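Local atomic coordinates of mandelate racemase/muconate lactonizing enzyme (Polaromonas sp., PDB entry 2OG9), a protein that is a member of the enolase superfamily that probably catalyses racemization of mandelate or a related hydroxy acid. Residues I238-D243 and I261-M266; L126-A131 and P361-T366; G179-K184 and V208-D213. All coordinates share one frame; numbering follows the deposited sequence.

Contact 1: I238-D243 and I261-M266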
loop_
_atom_site.group_PDB
_atom_site.type_symbol
_atom_site.label_atom_id
_atom_site.label_comp_id
_atom_site.label_asym_id
_atom_site.label_seq_id
_atom_site.Cartn_x
_atom_site.Cartn_y
_atom_site.Cartn_z
ATOM N N ILE A 238 0.153 -29.031 -5.369
ATOM C CA ILE A 238 -0.728 -29.456 -4.293
ATOM C C ILE A 238 -2.008 -28.704 -4.642
ATOM O O ILE A 238 -2.050 -27.473 -4.609
ATOM C CB ILE A 238 -0.194 -29.026 -2.914
ATOM C CG1 ILE A 238 1.071 -29.835 -2.584
ATOM C CG2 ILE A 238 -1.283 -29.229 -1.852
ATOM C CD1 ILE A 238 1.753 -29.442 -1.279
ATOM N N GLU A 239 -3.041 -29.459 -4.996
ATOM C CA GLU A 239 -4.318 -28.904 -5.437
ATOM C C GLU A 239 -5.397 -28.751 -4.364
ATOM O O GLU A 239 -5.638 -29.662 -3.571
ATOM C CB GLU A 239 -4.834 -29.786 -6.581
ATOM C CG GLU A 239 -6.094 -29.325 -7.286
ATOM C CD GLU A 239 -6.449 -30.255 -8.437
ATOM O OE1 GLU A 239 -5.513 -30.803 -9.055
ATOM O OE2 GLU A 239 -7.649 -30.436 -8.733
ATOM N N GLU A 240 -6.045 -27.589 -4.360
ATOM C CA GLU A 240 -7.120 -27.284 -3.421
ATOM C C GLU A 240 -6.838 -27.678 -1.974
ATOM O O GLU A 240 -7.624 -28.394 -1.356
ATOM C CB GLU A 240 -8.408 -27.970 -3.883
ATOM C CG GLU A 240 -9.075 -27.322 -5.081
ATOM C CD GLU A 240 -9.838 -26.063 -4.714
ATOM O OE1 GLU A 240 -10.965 -25.890 -5.228
ATOM O OE2 GLU A 240 -9.313 -25.247 -3.916
ATOM N N PRO A 241 -5.714 -27.212 -1.410
ATOM C CA PRO A 241 -5.423 -27.574 -0.022
ATOM C C PRO A 241 -6.432 -26.986 0.963
ATOM O O PRO A 241 -6.672 -27.556 2.026
ATOM C CB PRO A 241 -4.014 -27.024 0.187
ATOM C CG PRO A 241 -3.998 -25.805 -0.720
ATOM C CD PRO A 241 -4.663 -26.344 -1.967
ATOM N N LEU A 242 -7.035 -25.859 0.593
ATOM C CA LEU A 242 -8.000 -25.172 1.454
ATOM C C LEU A 242 -9.328 -24.905 0.755
ATOM O O LEU A 242 -9.502 -25.241 -0.413
ATOM C CB LEU A 242 -7.422 -23.832 1.898
ATOM C CG LEU A 242 -6.092 -23.863 2.652
ATOM C CD1 LEU A 242 -5.530 -22.451 2.745
ATOM C CD2 LEU A 242 -6.303 -24.466 4.034
ATOM N N ASP A 243 -10.260 -24.288 1.481
ATOM C CA ASP A 243 -11.551 -23.937 0.907
ATOM C C ASP A 243 -11.259 -23.113 -0.346
ATOM O O ASP A 243 -10.406 -22.223 -0.330
ATOM C CB ASP A 243 -12.372 -23.088 1.879
ATOM C CG ASP A 243 -13.673 -22.601 1.266
ATOM O OD1 ASP A 243 -14.627 -23.401 1.156
ATOM O OD2 ASP A 243 -13.738 -21.420 0.873
ATOM N N ILE A 261 1.014 -24.327 -5.702
ATOM C CA ILE A 261 -0.328 -24.488 -5.178
ATOM C C ILE A 261 -1.238 -24.297 -6.380
ATOM O O ILE A 261 -1.067 -23.355 -7.153
ATOM C CB ILE A 261 -0.652 -23.418 -4.127
ATOM C CG1 ILE A 261 0.319 -23.553 -2.952
ATOM C CG2 ILE A 261 -2.115 -23.541 -3.673
ATOM C CD1 ILE A 261 0.324 -24.936 -2.316
ATOM N N ALA A 262 -2.188 -25.208 -6.549
ATOM C CA ALA A 262 -3.117 -25.138 -7.662
ATOM C C ALA A 262 -4.524 -25.003 -7.120
ATOM O O ALA A 262 -4.907 -25.717 -6.200
ATOM C CB ALA A 262 -3.010 -26.394 -8.507
ATOM N N THR A 263 -5.294 -24.084 -7.686
ATOM C CA THR A 263 -6.666 -23.902 -7.238
ATOM C C THR A 263 -7.477 -23.151 -8.289
ATOM O O THR A 263 -6.922 -22.663 -9.275
ATOM C CB THR A 263 -6.705 -23.130 -5.901
ATOM O OG1 THR A 263 -8.050 -23.097 -5.407
ATOM C CG2 THR A 263 -6.197 -21.710 -6.090
ATOM N N GLY A 264 -8.790 -23.084 -8.085
ATOM C CA GLY A 264 -9.654 -22.375 -9.013
ATOM C C GLY A 264 -10.738 -23.200 -9.684
ATOM O O GLY A 264 -11.681 -22.643 -10.246
ATOM N N GLU A 265 -10.622 -24.525 -9.621
ATOM C CA GLU A 265 -11.599 -25.402 -10.261
ATOM C C GLU A 265 -13.035 -25.202 -9.784
ATOM O O GLU A 265 -13.976 -25.496 -10.517
ATOM C CB GLU A 265 -11.198 -26.874 -10.069
ATOM C CG GLU A 265 -11.184 -27.331 -8.616
ATOM C CD GLU A 265 -10.582 -28.714 -8.430
ATOM O OE1 GLU A 265 -11.279 -29.721 -8.683
ATOM O OE2 GLU A 265 -9.399 -28.792 -8.031
HETATM N N MSE A 266 -13.213 -24.688 -8.571
HETATM C CA MSE A 266 -14.560 -24.484 -8.034
HETATM C C MSE A 266 -15.205 -23.147 -8.390
HETATM O O MSE A 266 -16.423 -22.983 -8.260
HETATM C CB MSE A 266 -14.542 -24.618 -6.508
HETATM C CG MSE A 266 -14.067 -25.968 -6.006
HETATM SE SE MSE A 266 -15.152 -27.399 -6.719
HETATM C CE MSE A 266 -16.802 -26.988 -5.786
#

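Contact 2: L126-A131 and P361-T366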
loop_
_atom_site.group_PDB
_atom_site.type_symbol
_atom_site.label_atom_id
_atom_site.label_comp_id
_atom_site.label_asym_id
_atom_site.label_seq_id
_atom_site.Cartn_x
_atom_site.Cartn_y
_atom_site.Cartn_z
ATOM N N LEU A 126 -21.179 -21.418 -30.189
ATOM C CA LEU A 126 -20.871 -20.319 -31.106
ATOM C C LEU A 126 -19.398 -20.350 -31.513
ATOM O O LEU A 126 -19.058 -20.091 -32.673
ATOM C CB LEU A 126 -21.205 -18.965 -30.465
ATOM C CG LEU A 126 -22.698 -18.641 -30.323
ATOM C CD1 LEU A 126 -22.894 -17.341 -29.555
ATOM C CD2 LEU A 126 -23.313 -18.532 -31.712
ATOM N N TRP A 127 -18.521 -20.661 -30.563
ATOM C CA TRP A 127 -17.094 -20.742 -30.867
ATOM C C TRP A 127 -16.824 -21.919 -31.801
ATOM O O TRP A 127 -16.014 -21.816 -32.713
ATOM C CB TRP A 127 -16.272 -20.905 -29.585
ATOM C CG TRP A 127 -15.954 -19.604 -28.946
ATOM C CD1 TRP A 127 -16.595 -19.016 -27.885
ATOM C CD2 TRP A 127 -14.944 -18.686 -29.364
ATOM N NE1 TRP A 127 -16.037 -17.785 -27.621
ATOM C CE2 TRP A 127 -15.024 -17.556 -28.515
ATOM C CE3 TRP A 127 -13.976 -18.706 -30.380
ATOM C CZ2 TRP A 127 -14.172 -16.454 -28.650
ATOM C CZ3 TRP A 127 -13.126 -17.610 -30.516
ATOM C CH2 TRP A 127 -13.231 -16.495 -29.650
ATOM N N ASP A 128 -17.500 -23.033 -31.551
ATOM C CA ASP A 128 -17.370 -24.239 -32.371
ATOM C C ASP A 128 -17.773 -23.890 -33.803
ATOM O O ASP A 128 -17.083 -24.230 -34.765
ATOM C CB ASP A 128 -18.284 -25.337 -31.809
ATOM C CG ASP A 128 -18.267 -26.616 -32.644
ATOM O OD1 ASP A 128 -17.170 -27.103 -32.975
ATOM O OD2 ASP A 128 -19.359 -27.141 -32.955
ATOM N N LEU A 129 -18.884 -23.175 -33.925
ATOM C CA LEU A 129 -19.401 -22.760 -35.219
ATOM C C LEU A 129 -18.443 -21.810 -35.937
ATOM O O LEU A 129 -18.203 -21.957 -37.133
ATOM C CB LEU A 129 -20.781 -22.109 -35.032
ATOM C CG LEU A 129 -21.606 -21.660 -36.246
ATOM C CD1 LEU A 129 -23.066 -21.492 -35.827
ATOM C CD2 LEU A 129 -21.059 -20.360 -36.809
ATOM N N LYS A 130 -17.881 -20.842 -35.219
ATOM C CA LYS A 130 -16.959 -19.905 -35.857
ATOM C C LYS A 130 -15.702 -20.622 -36.336
ATOM O O LYS A 130 -15.200 -20.341 -37.422
ATOM C CB LYS A 130 -16.564 -18.768 -34.903
ATOM C CG LYS A 130 -15.574 -17.780 -35.521
ATOM C CD LYS A 130 -15.320 -16.566 -34.625
ATOM C CE LYS A 130 -16.554 -15.667 -34.540
ATOM N NZ LYS A 130 -16.239 -14.374 -33.858
ATOM N N ALA A 131 -15.190 -21.540 -35.525
ATOM C CA ALA A 131 -13.991 -22.291 -35.902
ATOM C C ALA A 131 -14.263 -23.087 -37.185
ATOM O O ALA A 131 -13.480 -23.043 -38.138
ATOM C CB ALA A 131 -13.592 -23.233 -34.773
ATOM N N PRO A 361 -12.166 -29.650 -37.556
ATOM C CA PRO A 361 -12.803 -28.335 -37.376
ATOM C C PRO A 361 -13.568 -28.156 -36.062
ATOM O O PRO A 361 -14.244 -29.076 -35.595
ATOM C CB PRO A 361 -13.725 -28.231 -38.587
ATOM C CG PRO A 361 -12.972 -28.999 -39.643
ATOM C CD PRO A 361 -12.493 -30.215 -38.881
ATOM N N GLY A 362 -13.459 -26.958 -35.482
ATOM C CA GLY A 362 -14.139 -26.649 -34.232
ATOM C C GLY A 362 -13.678 -27.477 -33.048
ATOM O O GLY A 362 -12.492 -27.786 -32.920
ATOM N N LEU A 363 -14.614 -27.824 -32.168
ATOM C CA LEU A 363 -14.298 -28.644 -31.008
ATOM C C LEU A 363 -13.964 -30.062 -31.439
ATOM O O LEU A 363 -13.267 -30.783 -30.730
ATOM C CB LEU A 363 -15.482 -28.701 -30.042
ATOM C CG LEU A 363 -15.713 -27.516 -29.111
ATOM C CD1 LEU A 363 -16.874 -27.837 -28.174
ATOM C CD2 LEU A 363 -14.447 -27.249 -28.311
ATOM N N GLY A 364 -14.478 -30.460 -32.597
ATOM C CA GLY A 364 -14.235 -31.800 -33.099
ATOM C C GLY A 364 -15.095 -32.830 -32.391
ATOM O O GLY A 364 -14.676 -33.975 -32.188
ATOM N N LEU A 365 -16.305 -32.428 -32.016
ATOM C CA LEU A 365 -17.223 -33.314 -31.311
ATOM C C LEU A 365 -18.603 -33.402 -31.954
ATOM O O LEU A 365 -19.132 -32.407 -32.458
ATOM C CB LEU A 365 -17.404 -32.842 -29.860
ATOM C CG LEU A 365 -16.179 -32.718 -28.948
ATOM C CD1 LEU A 365 -16.597 -32.009 -27.664
ATOM C CD2 LEU A 365 -15.592 -34.096 -28.639
ATOM N N THR A 366 -19.175 -34.603 -31.924
ATOM C CA THR A 366 -20.522 -34.855 -32.430
ATOM C C THR A 366 -21.165 -35.783 -31.406
ATOM O O THR A 366 -20.486 -36.627 -30.818
ATOM C CB THR A 366 -20.524 -35.535 -33.824
ATOM O OG1 THR A 366 -19.732 -36.727 -33.783
ATOM C CG2 THR A 366 -19.979 -34.584 -34.884
HETATM O O HOH W 1 -17.610 -29.987 -32.763
#

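Contact 3: G179-K184 and V208-D213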
loop_
_atom_site.group_PDB
_atom_site.type_symbol
_atom_site.label_atom_id
_atom_site.label_comp_id
_atom_site.label_asym_id
_atom_site.label_seq_id
_atom_site.Cartn_x
_atom_site.Cartn_y
_atom_site.Cartn_z
ATOM N N GLY A 179 1.269 -38.652 -18.876
ATOM C CA GLY A 179 2.458 -37.929 -18.449
ATOM C C GLY A 179 2.595 -37.605 -16.972
ATOM O O GLY A 179 3.580 -36.991 -16.568
ATOM N N GLY A 180 1.621 -38.011 -16.167
ATOM C CA GLY A 180 1.682 -37.735 -14.743
ATOM C C GLY A 180 0.539 -38.383 -13.991
ATOM O O GLY A 180 -0.453 -38.795 -14.595
ATOM N N ILE A 181 0.673 -38.455 -12.667
ATOM C CA ILE A 181 -0.338 -39.070 -11.809
ATOM C C ILE A 181 -0.815 -38.134 -10.696
ATOM O O ILE A 181 -0.007 -37.607 -9.937
ATOM C CB ILE A 181 0.228 -40.350 -11.128
ATOM C CG1 ILE A 181 0.692 -41.356 -12.186
ATOM C CG2 ILE A 181 -0.813 -40.956 -10.210
ATOM C CD1 ILE A 181 -0.416 -41.891 -13.071
ATOM N N LYS A 182 -2.123 -37.921 -10.594
ATOM C CA LYS A 182 -2.645 -37.081 -9.524
ATOM C C LYS A 182 -3.248 -37.987 -8.458
ATOM O O LYS A 182 -4.127 -38.795 -8.749
ATOM C CB LYS A 182 -3.709 -36.107 -10.037
ATOM C CG LYS A 182 -4.282 -35.226 -8.927
ATOM C CD LYS A 182 -4.870 -33.929 -9.464
ATOM C CE LYS A 182 -6.170 -34.145 -10.210
ATOM N NZ LYS A 182 -7.341 -34.244 -9.303
ATOM N N LEU A 183 -2.766 -37.860 -7.227
ATOM C CA LEU A 183 -3.263 -38.684 -6.131
ATOM C C LEU A 183 -4.209 -37.910 -5.225
ATOM O O LEU A 183 -3.938 -36.767 -4.854
ATOM C CB LEU A 183 -2.100 -39.220 -5.292
ATOM C CG LEU A 183 -1.042 -40.068 -6.001
ATOM C CD1 LEU A 183 0.085 -40.382 -5.030
ATOM C CD2 LEU A 183 -1.670 -41.349 -6.532
ATOM N N LYS A 184 -5.323 -38.543 -4.874
ATOM C CA LYS A 184 -6.299 -37.924 -3.993
ATOM C C LYS A 184 -5.813 -38.058 -2.555
ATOM O O LYS A 184 -5.406 -39.141 -2.129
ATOM C CB LYS A 184 -7.657 -38.612 -4.134
ATOM C CG LYS A 184 -8.328 -38.425 -5.484
ATOM C CD LYS A 184 -8.822 -36.999 -5.672
ATOM C CE LYS A 184 -9.603 -36.856 -6.970
ATOM N NZ LYS A 184 -10.733 -37.829 -7.037
ATOM N N VAL A 208 8.564 -39.948 -12.736
ATOM C CA VAL A 208 7.153 -39.788 -13.067
ATOM C C VAL A 208 6.559 -38.622 -12.280
ATOM O O VAL A 208 6.510 -38.656 -11.051
ATOM C CB VAL A 208 6.356 -41.069 -12.747
ATOM C CG1 VAL A 208 4.902 -40.904 -13.173
ATOM C CG2 VAL A 208 6.982 -42.254 -13.460
ATOM N N PRO A 209 6.113 -37.564 -12.980
ATOM C CA PRO A 209 5.528 -36.405 -12.299
ATOM C C PRO A 209 4.358 -36.813 -11.414
ATOM O O PRO A 209 3.502 -37.600 -11.828
ATOM C CB PRO A 209 5.086 -35.508 -13.454
ATOM C CG PRO A 209 6.095 -35.836 -14.537
ATOM C CD PRO A 209 6.168 -37.346 -14.437
ATOM N N LEU A 210 4.323 -36.274 -10.197
ATOM C CA LEU A 210 3.253 -36.579 -9.253
ATOM C C LEU A 210 2.626 -35.322 -8.663
ATOM O O LEU A 210 3.327 -34.361 -8.336
ATOM C CB LEU A 210 3.781 -37.429 -8.095
ATOM C CG LEU A 210 4.338 -38.828 -8.359
ATOM C CD1 LEU A 210 4.710 -39.459 -7.024
ATOM C CD2 LEU A 210 3.309 -39.691 -9.084
HETATM N N MSE A 211 1.305 -35.333 -8.531
HETATM C CA MSE A 211 0.585 -34.212 -7.934
HETATM C C MSE A 211 -0.460 -34.762 -6.978
HETATM O O MSE A 211 -0.858 -35.913 -7.096
HETATM C CB MSE A 211 -0.094 -33.330 -9.002
HETATM C CG MSE A 211 -0.768 -34.059 -10.153
HETATM SE SE MSE A 211 0.462 -34.395 -11.613
HETATM C CE MSE A 211 0.041 -32.898 -12.798
ATOM N N VAL A 212 -0.886 -33.952 -6.014
ATOM C CA VAL A 212 -1.907 -34.392 -5.072
ATOM C C VAL A 212 -3.071 -33.405 -5.060
ATOM O O VAL A 212 -2.906 -32.221 -5.373
ATOM C CB VAL A 212 -1.345 -34.556 -3.634
ATOM C CG1 VAL A 212 -0.208 -35.570 -3.632
ATOM C CG2 VAL A 212 -0.869 -33.217 -3.091
ATOM N N ASP A 213 -4.249 -33.908 -4.704
ATOM C CA ASP A 213 -5.469 -33.111 -4.653
ATOM C C ASP A 213 -6.099 -33.332 -3.279
ATOM O O ASP A 213 -6.514 -34.448 -2.962
ATOM C CB ASP A 213 -6.422 -33.592 -5.750
ATOM C CG ASP A 213 -7.611 -32.676 -5.948
ATOM O OD1 ASP A 213 -7.906 -31.849 -5.059
ATOM O OD2 ASP A 213 -8.262 -32.798 -7.007
#

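Contact 1: I238-D243 and I261-M266
Ile-238 and Glu-239 lie against Ile-261 and Ala-262 as neighbouring parallel strands of the TIM barrel, linked through helix 247-256 in a beta-alpha-beta unit. The packing is tight along the paired strands. Ala-262 N donates to Ile-238 O at 3.0 Å, and Ala-262 O accepts from Glu-240 N at 2.9 Å. On the face turned to the helices, Ile-261 brings CD1 to 4.2 Å from Ile-238 CB, while its CG2 branch meets CD and CG of Pro-241, whose ring also packs on His-250 and Leu-253 of helix 247-256.

Past the strands the two segments separate, and mostly polar tips span the gap. A bend in the Glu-240 chain (chi2 -78°) brings its carboxylate to Thr-263, whose OG1 donates to OE2 at 2.9 Å from well above the carboxylate plane. An alanine in place of Glu-240 would probably leave Thr-263 OG1 without this acceptor and open a gap beside Met-266. That selenomethionine and Asp-243 form the partly exposed side, reached by a second subunit, whose Arg-111 makes a salt bridge to Asp-243. Glu-239 and Glu-265 cross at about a right angle, their OE2 atoms 2.5 Å apart, at and just beyond the strand ends, positions consistent with the metal-binding acids of the enolase superfamily. Glu-240 OE1 is buried 3.2 Å from Met-266 CG, with no polar partner in the model.

Contact 2: L126-A131 and P361-T366
Asp-128, on helix 114-133, receives a type II' beta turn formed by Pro-361 to Gly-364, so that the N-terminal family region docks on a loop of the barrel region. The central bond runs from Leu-363 N to Asp-128 OD1, 2.8 Å long and nearly straight at 166°, reaching the oxygen on its anti side and somewhat out of the carboxylate plane. OD1 also accepts from a water at 2.9 Å, and that water in turn accepts from Leu-365 N, so one carboxylate oxygen serves two backbone amides of the loop, one directly and one through solvent. Gly-362 suits the turn by its positive phi (64°), and a CB there would run into Asp-128 OD1. Almost a turn further on from Asp-128, the methyl CB of Ala-131 rests 3.5 Å from Gly-362 CA.

The second shell fixes both partners. Gly-362 is tied by backbone bonds to Leu-136 and Leu-138, and Leu-363 O is bonded to His-323 NE2. With CG anti to the backbone N (chi1 177°), Asp-128 extends between helix and loop, and its OD2 is held by a salt bridge to Lys-132 NZ and a hydrogen bond from Leu-63 N.

Contact 3: G179-K184 and V208-D213
Ile-181 to Lys-184 runs parallel to Leu-210 to Asp-213, the strand axes approaching to 4.4 Å at an angle of 30°, and four backbone hydrogen bonds join the two segments, from Ile-181 N to Pro-209 O, Met-211 N to Ile-181 O, Leu-183 N to Met-211 O and Asp-213 N to Leu-183 O.

On the face carrying Lys-182 and Met-211, the two side chains cross at about a right angle, with the selenomethionine CG 3.6 Å from Lys-182 CB. The selenium of Met-211 then turns back over the neighbouring strand, 3.7 Å from Ile-181 O. Bends near the end of Lys-182 (chi3 72°, chi4 82°) carry its NZ to Asp-213 OD2, a 2.9 Å salt bridge that uses the anti lone pair of the carboxylate oxygen. Asp-213 OD1 is occupied by Asn-215 N, so both oxygens are engaged. Lys-184 lies alongside Asp-213, its CD 4.2 Å from Asp-213 CB. Lys-182, Leu-183 and Lys-184 fit the K-X-K motif that mandelate-racemase-like enzymes carry at the end of a barrel strand, consistent with an active-site position.

The opposite face is apolar. Leu-210 CD2 meets Ile-181 CB at 3.8 Å, and Leu-183 packs beside Val-212. Ile-181 and Leu-183 both reach helices 163-175 and 190-204, the latter completing the beta-alpha-beta crossover, while Lys-182 and Met-211 meet Tyr-152 of strand 148-152 and Val-212 bonds through its backbone to strand 238-239.

Overall arrangement
Contacts 3 and 1 follow one another along the chain, each closing a beta-alpha-beta unit of the same TIM barrel, with centres 14 Å apart. Their adjacent strands 210-213 and 238-239 are joined by a probable hydrogen bond from Glu-239 N to Val-212 O (2.8 Å), and beyond it Glu-239 OE2 lies 3.0 Å from the like-charged Asp-213 OD2, as expected of an enolase-superfamily active site. A calcium ion bound at Ala-254 and Phe-257, about 6 Å from the Ile-261 side chain, is not at these acidic ends. Contact 2 spans both units in sequence and sits across the chain's centre, about 30 Å from contact 1 and 31 Å from contact 3 between centres, joining the N-terminal region to the loop between strand 354-356 and helix 370-374.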